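Local coordinates for hypothetical membrane protein (Corynebacterium glutamicum, PDB 6JSC), which binds heme through its C-terminal HtaA domain, the part present here, and probably passes it along in the heme uptake machinery of Corynebacteria, at residues A[83-88]-A[159-164]. The protein carries 1 engineered substitution. Numbering follows the deposited sequence.
With NA (sodium ion), chain D.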
loop_
_atom_site.group_PDB
_atom_site.type_symbol
_atom_site.label_atom_id
_atom_site.label_comp_id
_atom_site.label_asym_id
_atom_site.label_seq_id
_atom_site.Cartn_x
_atom_site.Cartn_y
_atom_site.Cartn_z
ATOM N N ILE A 83 0.901 -4.557 -4.041
ATOM C CA ILE A 83 0.969 -3.101 -3.975
ATOM C C ILE A 83 1.977 -2.560 -4.984
ATOM O O ILE A 83 2.975 -3.211 -5.331
ATOM C CB ILE A 83 1.209 -2.526 -2.560
ATOM C CG1 ILE A 83 2.637 -2.750 -2.055
ATOM C CG2 ILE A 83 0.178 -3.053 -1.574
ATOM C CD1 ILE A 83 3.026 -1.799 -0.923
ATOM N N GLU A 84 1.709 -1.347 -5.465
ATOM C CA GLU A 84 2.579 -0.662 -6.405
ATOM C C GLU A 84 2.659 0.798 -5.990
ATOM O O GLU A 84 1.626 1.428 -5.728
ATOM C CB GLU A 84 2.039 -0.773 -7.836
ATOM C CG GLU A 84 2.736 0.115 -8.870
ATOM C CD GLU A 84 2.086 0.016 -10.239
ATOM O OE1 GLU A 84 1.348 -0.970 -10.469
ATOM O OE2 GLU A 84 2.306 0.923 -11.080
ATOM N N ILE A 85 3.881 1.321 -5.921
ATOM C CA ILE A 85 4.133 2.741 -5.715
ATOM C C ILE A 85 4.433 3.346 -7.079
ATOM O O ILE A 85 5.451 3.023 -7.704
ATOM C CB ILE A 85 5.307 2.965 -4.756
ATOM C CG1 ILE A 85 4.997 2.385 -3.376
ATOM C CG2 ILE A 85 5.621 4.460 -4.662
ATOM C CD1 ILE A 85 6.224 2.303 -2.465
ATOM N N SER A 86 3.536 4.210 -7.557
ATOM C CA SER A 86 3.712 4.921 -8.812
ATOM C C SER A 86 3.917 6.397 -8.493
ATOM O O SER A 86 3.247 6.942 -7.610
ATOM C CB SER A 86 2.464 4.725 -9.677
ATOM O OG SER A 86 2.593 5.331 -10.949
ATOM N N PHE A 87 4.858 7.043 -9.184
ATOM C CA PHE A 87 5.174 8.430 -8.878
ATOM C C PHE A 87 5.470 9.203 -10.151
ATOM O O PHE A 87 5.936 8.648 -11.151
ATOM C CB PHE A 87 6.308 8.594 -7.839
ATOM C CG PHE A 87 7.637 8.024 -8.265
ATOM C CD1 PHE A 87 7.962 6.699 -7.993
ATOM C CD2 PHE A 87 8.571 8.813 -8.912
ATOM C CE1 PHE A 87 9.189 6.184 -8.373
ATOM C CE2 PHE A 87 9.791 8.301 -9.298
ATOM C CZ PHE A 87 10.106 6.990 -9.019
ATOM N N ASN A 88 5.181 10.503 -10.096
ATOM C CA ASN A 88 5.468 11.441 -11.180
ATOM C C ASN A 88 5.840 12.739 -10.474
ATOM O O ASN A 88 4.964 13.460 -9.984
ATOM C CB ASN A 88 4.255 11.631 -12.084
ATOM C CG ASN A 88 4.584 12.390 -13.360
ATOM O OD1 ASN A 88 5.498 13.219 -13.399
ATOM N ND2 ASN A 88 3.830 12.110 -14.417
ATOM N N ILE A 159 3.953 5.918 3.686
ATOM C CA ILE A 159 4.669 4.821 3.045
ATOM C C ILE A 159 6.083 5.275 2.709
ATOM O O ILE A 159 6.303 6.424 2.299
ATOM C CB ILE A 159 3.926 4.254 1.810
ATOM C CG1 ILE A 159 4.597 2.967 1.308
ATOM C CG2 ILE A 159 3.818 5.290 0.684
ATOM C CD1 ILE A 159 3.749 2.130 0.335
ATOM N N SER A 160 7.048 4.395 2.942
ATOM C CA SER A 160 8.425 4.665 2.562
ATOM C C SER A 160 8.937 3.518 1.703
ATOM O O SER A 160 8.476 2.376 1.821
ATOM C CB SER A 160 9.339 4.851 3.782
ATOM O OG SER A 160 9.296 3.725 4.636
ATOM N N PHE A 161 9.890 3.823 0.826
ATOM C CA PHE A 161 10.464 2.790 -0.027
ATOM C C PHE A 161 11.911 3.137 -0.335
ATOM O O PHE A 161 12.330 4.294 -0.235
ATOM C CB PHE A 161 9.668 2.605 -1.338
ATOM C CG PHE A 161 10.008 3.611 -2.409
ATOM C CD1 PHE A 161 9.405 4.862 -2.429
ATOM C CD2 PHE A 161 10.934 3.299 -3.395
ATOM C CE1 PHE A 161 9.729 5.790 -3.420
ATOM C CE2 PHE A 161 11.262 4.221 -4.381
ATOM C CZ PHE A 161 10.657 5.465 -4.395
ATOM N N SER A 162 12.669 2.117 -0.728
ATOM C CA SER A 162 13.999 2.308 -1.283
ATOM C C SER A 162 14.196 1.243 -2.350
ATOM O O SER A 162 13.681 0.126 -2.229
ATOM C CB SER A 162 15.085 2.204 -0.206
ATOM O OG SER A 162 15.098 0.912 0.364
ATOM N N ALA A 163 14.919 1.596 -3.409
ATOM C CA ALA A 163 15.144 0.656 -4.495
ATOM C C ALA A 163 16.532 0.885 -5.062
ATOM O O ALA A 163 16.978 2.031 -5.189
ATOM C CB ALA A 163 14.114 0.835 -5.611
ATOM N N THR A 164 17.217 -0.203 -5.386
ATOM C CA THR A 164 18.395 -0.116 -6.232
ATOM C C THR A 164 17.964 -0.261 -7.688
ATOM O O THR A 164 16.996 -0.968 -7.999
ATOM C CB THR A 164 19.412 -1.193 -5.848
ATOM O OG1 THR A 164 18.792 -2.484 -5.904
ATOM C CG2 THR A 164 19.917 -0.955 -4.427
HETATM NA NA NA D . 4.185 4.783 -12.619
HETATM O O HOH W 1 4.316 7.046 -13.094
HETATM O O HOH W 2 5.804 4.440 -14.337
HETATM O O HOH W 3 2.401 4.208 -14.084
#
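Ile85 meets both Ile159 and Phe161 chiefly through its CD1 methyl. Its approach to Ile159 is end-on, 3.7 Å between the two CD1 atoms, with Ile85 CG1 supporting it, while Phe161 receives the same methyl at the root of its side chain, with Ile85 CD1 3.6 Å from Phe161 CB. Ile159 is extended, CG1 anti to the backbone N (chi1 -171°), which carries its CD1 across the gap between the strands; there it also faces CD1 of Ile83 at 4.2 Å. The beta-branch of isoleucine suits an extended backbone, and its ethyl arm reaches inward far enough for methyls to touch although the strand axes stay 9.8 Å apart. Phe87 CE1 adds a light apolar touch, 4.3 Å from Phe161 CZ. Leu118 of strand 113-125 packs on both Ile85 and Ile159, and Ala10 of strand 3-12 lies against Phe161.

Polar groups take the other faces of the strands. Ser86 OG coordinates a sodium ion at 2.4 Å, its shell completed by Ser60, Gly59 and three waters. Glu84, two residues earlier on the same face, forms a salt bridge with Arg112 and a hydrogen bond with Ser60 OG, helping to position that sodium ligand. Ser160 points away from strand 83-88 and hydrogen bonds to Gln11.

No hydrogen bond links the two strands, which cross at 83°. They are non-neighbouring wall strands of a closed antiparallel beta barrel, joined across its interior by purely apolar contacts, with alternation along strand 83-88 separating buried hydrocarbon from the ion site.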